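Local coordinates for ancylostoma secreted protein 1 (Necator americanus, PDB 3NT8) that is probably associated with the transition of infective hookworm larvae to parasitism and carries two CAP domains of the cysteine-rich secretory protein family, at residues W329-E332 with L333-G337; G357-T360 with Q361-D365. All blocks are in the same frame, centred on the assembly; numbering follows the deposited sequence.

Interaction 1: W329-E332 with L333-G337; sequences WWNE and LKEYG
Lys334 starts with CG wedged between its own backbone N and carbonyl carbon (chi1 57°) and then bends twice near its end, which folds the ammonium group back along the chain to the amide of Asn331. The asparagine meets it with CG beside its backbone N (chi1 -72°), and the two side chains run alongside each other in the same direction. Lys334 NZ donates to Asn331 OD1 at 2.7 Å, approaching 29° out of the carbonyl plane. A water held by Lys334 NZ at 2.9 Å also donates to Trp330 O, so that the lysine is tied both to the side chain of one residue and to the backbone of another. Lys334 CG comes within 3.2 Å of Asn331 O, a carbonyl that also accepts the amide of Glu335 at 2.9 Å (Glu335 N to Asn331 O).

The chain then leaves the short helix at a carbonyl with two donors: Glu332 O takes Tyr336 N at 2.9 Å and Gly337 N at 3.2 Å. Gly337 has left helical angles with a positive phi, a conformation that suits a residue without a side chain. CB of Glu335 sits over the centre of one face of the Tyr336 ring.

The segment carries helix 318-330 into helix 332-335 within the second CAP domain. Trp330 stacks on Phe248 of helix 235-253, Leu333 packs on Tyr359 of helix 357-363, and Trp329 reaches strands 305-311 and 381-388.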
ATOM      1  N   TRP A 329       0.824  -0.014 -10.224  1.00 15.38           N
ATOM      2  CA  TRP A 329       0.869   0.420 -11.641  1.00 14.55           C
ATOM      3  C   TRP A 329       2.257   0.934 -12.045  1.00 14.71           C
ATOM      4  O   TRP A 329       2.768   0.515 -13.113  1.00 13.81           O
ATOM      5  CB  TRP A 329      -0.127   1.487 -11.922  1.00 14.45           C
ATOM      6  CG  TRP A 329      -1.540   1.087 -11.694  1.00 14.90           C
ATOM      7  CD1 TRP A 329      -2.059  -0.150 -11.799  1.00  7.81           C
ATOM      8  CD2 TRP A 329      -2.638   1.972 -11.358  1.00 10.75           C
ATOM      9  NE1 TRP A 329      -3.418  -0.102 -11.513  1.00  9.79           N
ATOM     10  CE2 TRP A 329      -3.782   1.181 -11.230  1.00  8.27           C
ATOM     11  CE3 TRP A 329      -2.749   3.347 -11.132  1.00  8.21           C
ATOM     12  CZ2 TRP A 329      -5.032   1.717 -10.887  1.00 11.04           C
ATOM     13  CZ3 TRP A 329      -4.006   3.859 -10.731  1.00  6.63           C
ATOM     14  CH2 TRP A 329      -5.100   3.055 -10.622  1.00  7.33           C
ATOM     15  N   TRP A 330       2.848   1.820 -11.205  1.00 13.56           N
ATOM     16  CA  TRP A 330       4.145   2.428 -11.459  1.00 15.15           C
ATOM     17  C   TRP A 330       5.309   1.438 -11.491  1.00 15.06           C
ATOM     18  O   TRP A 330       6.229   1.594 -12.324  1.00 14.84           O
ATOM     19  CB  TRP A 330       4.439   3.571 -10.461  1.00 14.26           C
ATOM     20  CG  TRP A 330       5.609   4.425 -10.885  1.00 15.09           C
ATOM     21  CD1 TRP A 330       6.913   4.310 -10.461  1.00 17.88           C
ATOM     22  CD2 TRP A 330       5.613   5.502 -11.864  1.00 17.40           C
ATOM     23  NE1 TRP A 330       7.712   5.256 -11.096  1.00 15.25           N
ATOM     24  CE2 TRP A 330       6.929   6.004 -11.938  1.00 16.37           C
ATOM     25  CE3 TRP A 330       4.621   6.102 -12.655  1.00 17.80           C
ATOM     26  CZ2 TRP A 330       7.276   7.055 -12.790  1.00 15.19           C
ATOM     27  CZ3 TRP A 330       4.972   7.140 -13.487  1.00 12.20           C
ATOM     28  CH2 TRP A 330       6.276   7.608 -13.547  1.00 14.57           C
ATOM     29  N   ASN A 331       5.246   0.423 -10.602  1.00 14.49           N
ATOM     30  CA  ASN A 331       6.298  -0.571 -10.462  1.00 15.35           C
ATOM     31  C   ASN A 331       6.657  -1.322 -11.710  1.00 13.56           C
ATOM     32  O   ASN A 331       7.713  -1.905 -11.784  1.00 14.76           O
ATOM     33  CB  ASN A 331       6.086  -1.503  -9.227  1.00 15.84           C
ATOM     34  CG  ASN A 331       6.357  -0.772  -7.915  1.00 22.27           C
ATOM     35  OD1 ASN A 331       7.038   0.281  -7.914  1.00 23.29           O
ATOM     36  ND2 ASN A 331       5.782  -1.287  -6.786  1.00 19.54           N
ATOM     37  N   GLU A 332       5.773  -1.307 -12.703  1.00 13.09           N
ATOM     38  CA  GLU A 332       6.046  -1.953 -13.978  1.00 12.36           C
ATOM     39  C   GLU A 332       7.392  -1.588 -14.610  1.00 11.92           C
ATOM     40  O   GLU A 332       8.067  -2.404 -15.248  1.00 10.82           O
ATOM     41  CB  GLU A 332       4.867  -1.744 -14.913  1.00 12.03           C
ATOM     42  CG  GLU A 332       3.555  -2.356 -14.323  1.00 14.39           C
ATOM     43  CD  GLU A 332       2.332  -2.188 -15.206  1.00 19.94           C
ATOM     44  OE1 GLU A 332       2.197  -1.197 -15.994  1.00 21.93           O
ATOM     45  OE2 GLU A 332       1.441  -3.052 -15.091  1.00 20.32           O
ATOM     46  N   LEU A 333       7.810  -0.361 -14.366  1.00 12.59           N
ATOM     47  CA  LEU A 333       9.009   0.157 -14.970  1.00 12.64           C
ATOM     48  C   LEU A 333      10.218  -0.535 -14.391  1.00 13.85           C
ATOM     49  O   LEU A 333      11.153  -0.917 -15.145  1.00 15.22           O
ATOM     50  CB  LEU A 333       9.132   1.693 -14.762  1.00 12.11           C
ATOM     51  CG  LEU A 333      10.478   2.278 -15.235  1.00 11.92           C
ATOM     52  CD1 LEU A 333      10.635   2.238 -16.736  1.00  7.50           C
ATOM     53  CD2 LEU A 333      10.651   3.730 -14.770  1.00 14.55           C
ATOM     54  N   LYS A 334      10.237  -0.668 -13.065  1.00 14.04           N
ATOM     55  CA  LYS A 334      11.412  -1.235 -12.425  1.00 14.99           C
ATOM     56  C   LYS A 334      11.336  -2.766 -12.484  1.00 15.69           C
ATOM     57  O   LYS A 334      12.368  -3.448 -12.331  1.00 16.19           O
ATOM     58  CB  LYS A 334      11.521  -0.728 -10.993  1.00 13.88           C
ATOM     59  CG  LYS A 334      10.269  -1.027 -10.130  1.00 15.37           C
ATOM     60  CD  LYS A 334      10.619  -0.794  -8.579  1.00 16.32           C
ATOM     61  CE  LYS A 334      10.716   0.719  -8.283  1.00 13.79           C
ATOM     62  NZ  LYS A 334       9.412   1.345  -8.609  1.00 13.76           N
ATOM     63  N   GLU A 335      10.124  -3.306 -12.687  1.00 15.47           N
ATOM     64  CA  GLU A 335       9.967  -4.766 -12.737  1.00 17.90           C
ATOM     65  C   GLU A 335      10.209  -5.404 -14.100  1.00 17.95           C
ATOM     66  O   GLU A 335      10.921  -6.431 -14.206  1.00 19.24           O
ATOM     67  CB  GLU A 335       8.647  -5.202 -12.112  1.00 19.16           C
ATOM     68  CG  GLU A 335       8.725  -5.052 -10.587  1.00 28.18           C
ATOM     69  CD  GLU A 335       7.532  -5.640  -9.878  1.00 37.72           C
ATOM     70  OE1 GLU A 335       7.032  -6.659 -10.392  1.00 42.85           O
ATOM     71  OE2 GLU A 335       7.100  -5.093  -8.817  1.00 40.78           O
ATOM     72  N   TYR A 336       9.642  -4.781 -15.138  1.00 16.27           N
ATOM     73  CA  TYR A 336       9.677  -5.317 -16.472  1.00 17.26           C
ATOM     74  C   TYR A 336      10.498  -4.499 -17.443  1.00 17.13           C
ATOM     75  O   TYR A 336      11.269  -5.054 -18.187  1.00 18.71           O
ATOM     76  CB  TYR A 336       8.234  -5.524 -17.011  1.00 18.43           C
ATOM     77  CG  TYR A 336       7.314  -6.333 -16.073  1.00 22.16           C
ATOM     78  CD1 TYR A 336       7.598  -7.661 -15.741  1.00 26.86           C
ATOM     79  CD2 TYR A 336       6.150  -5.779 -15.557  1.00 26.53           C
ATOM     80  CE1 TYR A 336       6.733  -8.431 -14.883  1.00 28.37           C
ATOM     81  CE2 TYR A 336       5.260  -6.538 -14.708  1.00 28.26           C
ATOM     82  CZ  TYR A 336       5.575  -7.866 -14.379  1.00 29.61           C
ATOM     83  OH  TYR A 336       4.747  -8.645 -13.561  1.00 31.45           O
ATOM     84  N   GLY A 337      10.302  -3.189 -17.440  1.00 16.14           N
ATOM     85  CA  GLY A 337      11.178  -2.278 -18.117  1.00 15.76           C
ATOM     86  C   GLY A 337      10.596  -1.741 -19.408  1.00 15.26           C
ATOM     87  O   GLY A 337       9.703  -2.339 -19.982  1.00 13.96           O
TER
HETATM   88  O   HOH W   1       8.837   1.775 -11.414  1.00 17.11           O

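Interaction 2: G357-T360 with Q361-D365; sequences GHYT and QMAWD
Ala363 N donates to Tyr359 O at 3.0 Å, nearly in line with the carbonyl bond, within the short helix 357-363. A weak second bond runs from the same Ala363 N to Thr360 O, at 3.2 Å. Earlier in the helix the i to i+4 bonds are longer: Gln361 N to Gly357 O and Met362 N to His358 O both measure 3.3 Å and are weak.

One turn apart on the same side of the helix, the methyl CB of Ala363 lies against the phenol end of Tyr359, 4.0 Å from CZ and about as far from OH. With its CG anti to the backbone N (chi1 160°), the tyrosine sends its ring outward and slantwise toward the next turn, where its phenol end comes beside this methyl. The pair belongs to the side turned to helices 235-253 and 318-330, where Tyr359 touches Val252 and Ala363 touches Trp330. This packing joins helices on one side of the central sheet in the alpha-beta-alpha sandwich of the CAP fold. Met362, its CG only 3.4 Å from His358 O, leads its thioether away from the turn toward Trp329, Phe248 and Tyr387.

Where the chain leaves the helix, the indole of Trp364 swings back on Thr360. Its benzo edge faces the threonine carbonyl, CE3 standing 3.4 Å from Thr360 O in the plane of the ring, and CZ3 reaches Thr360 CB. The threonine hydroxyl is hydrogen-bonded to Asn392 OD1, and Gln361 OE1 accepts from the backbone of Gly391.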
ATOM      1  N   GLY A 357       1.566  -1.268 -19.368  1.00 19.98           N
ATOM      2  CA  GLY A 357       0.686  -0.223 -19.855  1.00 19.00           C
ATOM      3  C   GLY A 357       0.102   0.650 -18.762  1.00 17.88           C
ATOM      4  O   GLY A 357      -0.326   1.755 -19.032  1.00 18.02           O
ATOM      5  N   HIS A 358       0.030   0.139 -17.537  1.00 16.64           N
ATOM      6  CA  HIS A 358      -0.342   0.998 -16.404  1.00 15.79           C
ATOM      7  C   HIS A 358       0.678   2.076 -16.039  1.00 13.62           C
ATOM      8  O   HIS A 358       0.297   3.207 -15.794  1.00 12.22           O
ATOM      9  CB  HIS A 358      -0.634   0.177 -15.152  1.00 16.56           C
ATOM     10  CG  HIS A 358      -1.526  -0.984 -15.404  1.00 20.05           C
ATOM     11  ND1 HIS A 358      -1.054  -2.277 -15.475  1.00 22.48           N
ATOM     12  CD2 HIS A 358      -2.858  -1.044 -15.639  1.00 24.51           C
ATOM     13  CE1 HIS A 358      -2.062  -3.084 -15.750  1.00 27.77           C
ATOM     14  NE2 HIS A 358      -3.161  -2.359 -15.870  1.00 27.40           N
ATOM     15  N   TYR A 359       1.950   1.705 -15.973  1.00 11.85           N
ATOM     16  CA  TYR A 359       3.043   2.637 -15.864  1.00 12.55           C
ATOM     17  C   TYR A 359       3.068   3.689 -17.024  1.00 12.10           C
ATOM     18  O   TYR A 359       3.181   4.868 -16.779  1.00 15.76           O
ATOM     19  CB  TYR A 359       4.383   1.858 -15.775  1.00 10.62           C
ATOM     20  CG  TYR A 359       5.538   2.744 -16.151  1.00 16.28           C
ATOM     21  CD1 TYR A 359       6.102   3.626 -15.223  1.00 13.30           C
ATOM     22  CD2 TYR A 359       6.048   2.759 -17.468  1.00 17.43           C
ATOM     23  CE1 TYR A 359       7.113   4.504 -15.593  1.00 16.17           C
ATOM     24  CE2 TYR A 359       7.097   3.642 -17.827  1.00 19.88           C
ATOM     25  CZ  TYR A 359       7.631   4.488 -16.867  1.00 19.20           C
ATOM     26  OH  TYR A 359       8.641   5.374 -17.196  1.00 22.32           O
ATOM     27  N   THR A 360       2.905   3.279 -18.266  1.00 12.38           N
ATOM     28  CA  THR A 360       3.027   4.162 -19.421  1.00 12.28           C
ATOM     29  C   THR A 360       1.993   5.269 -19.357  1.00 12.84           C
ATOM     30  O   THR A 360       2.312   6.440 -19.526  1.00 11.94           O
ATOM     31  CB  THR A 360       3.043   3.399 -20.749  1.00 13.63           C
ATOM     32  OG1 THR A 360       1.945   2.467 -20.832  1.00 13.72           O
ATOM     33  CG2 THR A 360       4.346   2.611 -20.886  1.00 13.75           C
ATOM     34  N   GLN A 361       0.761   4.911 -19.019  1.00 11.74           N
ATOM     35  CA  GLN A 361      -0.259   5.909 -18.878  1.00 10.22           C
ATOM     36  C   GLN A 361       0.014   6.861 -17.727  1.00  9.50           C
ATOM     37  O   GLN A 361      -0.370   8.039 -17.766  1.00  8.30           O
ATOM     38  CB  GLN A 361      -1.623   5.218 -18.695  1.00 10.63           C
ATOM     39  CG  GLN A 361      -2.842   6.124 -18.589  1.00  9.80           C
ATOM     40  CD  GLN A 361      -3.026   6.959 -19.834  1.00 16.05           C
ATOM     41  OE1 GLN A 361      -3.695   6.555 -20.814  1.00 17.07           O
ATOM     42  NE2 GLN A 361      -2.450   8.149 -19.799  1.00 14.87           N
ATOM     43  N   MET A 362       0.633   6.371 -16.673  1.00  9.39           N
ATOM     44  CA  MET A 362       0.981   7.283 -15.562  1.00 10.63           C
ATOM     45  C   MET A 362       2.099   8.287 -15.971  1.00 11.56           C
ATOM     46  O   MET A 362       2.093   9.461 -15.545  1.00 11.52           O
ATOM     47  CB  MET A 362       1.395   6.503 -14.317  1.00 11.48           C
ATOM     48  CG  MET A 362       0.247   5.795 -13.617  1.00 10.88           C
ATOM     49  SD  MET A 362       0.790   4.935 -12.093  1.00 16.78           S
ATOM     50  CE  MET A 362       1.270   6.294 -10.996  1.00  2.51           C
ATOM     51  N   ALA A 363       3.049   7.827 -16.785  1.00 10.96           N
ATOM     52  CA  ALA A 363       4.190   8.621 -17.191  1.00 10.90           C
ATOM     53  C   ALA A 363       3.951   9.371 -18.499  1.00 12.49           C
ATOM     54  O   ALA A 363       4.843  10.086 -18.945  1.00 13.32           O
ATOM     55  CB  ALA A 363       5.414   7.735 -17.363  1.00  9.60           C
ATOM     56  N   TRP A 364       2.770   9.212 -19.102  1.00 13.04           N
ATOM     57  CA  TRP A 364       2.472   9.822 -20.427  1.00 15.73           C
ATOM     58  C   TRP A 364       2.450  11.355 -20.407  1.00 17.36           C
ATOM     59  O   TRP A 364       1.625  11.977 -19.691  1.00 17.71           O
ATOM     60  CB  TRP A 364       1.152   9.277 -20.979  1.00 14.78           C
ATOM     61  CG  TRP A 364       1.153   9.147 -22.482  1.00 14.85           C
ATOM     62  CD1 TRP A 364       0.755  10.104 -23.403  1.00 10.33           C
ATOM     63  CD2 TRP A 364       1.604   8.025 -23.244  1.00 14.40           C
ATOM     64  NE1 TRP A 364       0.921   9.631 -24.684  1.00 11.24           N
ATOM     65  CE2 TRP A 364       1.433   8.356 -24.621  1.00 14.66           C
ATOM     66  CE3 TRP A 364       2.170   6.785 -22.910  1.00 13.79           C
ATOM     67  CZ2 TRP A 364       1.795   7.467 -25.666  1.00 14.42           C
ATOM     68  CZ3 TRP A 364       2.500   5.896 -23.955  1.00 13.99           C
ATOM     69  CH2 TRP A 364       2.312   6.248 -25.305  1.00 14.67           C
ATOM     70  N   ASP A 365       3.365  11.969 -21.166  1.00 18.81           N
ATOM     71  CA  ASP A 365       3.596  13.393 -20.975  1.00 19.83           C
ATOM     72  C   ASP A 365       2.428  14.266 -21.360  1.00 20.08           C
ATOM     73  O   ASP A 365       2.243  15.305 -20.750  1.00 20.98           O
ATOM     74  CB  ASP A 365       4.924  13.902 -21.595  1.00 20.47           C
ATOM     75  CG  ASP A 365       4.992  13.760 -23.082  1.00 20.40           C
ATOM     76  OD1 ASP A 365       4.269  12.976 -23.640  1.00 24.14           O
ATOM     77  OD2 ASP A 365       5.848  14.373 -23.724  1.00 25.91           O
TER

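Interactions 1 and 2 lie in the same CAP domain, their centres about 10 Å apart, and they meet directly through one carboxylate. Glu332 OE2 is 2.6 Å from His358 ND1, and Glu332 OE1 is 2.9 Å from Tyr359 N, both probable hydrogen bonds, so the helix 332-335 side chain grips both the imidazole and the backbone of helix 357-363. Interaction 1 is partly buried, with Asn331, Lys334, Glu335 and Tyr336 on its more open side; interaction 2 is buried. Both rest on helix main-chain bonds, to which the first adds a lysine-asparagine bond and a water, the second aromatic and methyl packing. Beside interaction 1, the rings of Trp329 and Trp330 pack on Met362 in the buried region that holds interaction 2.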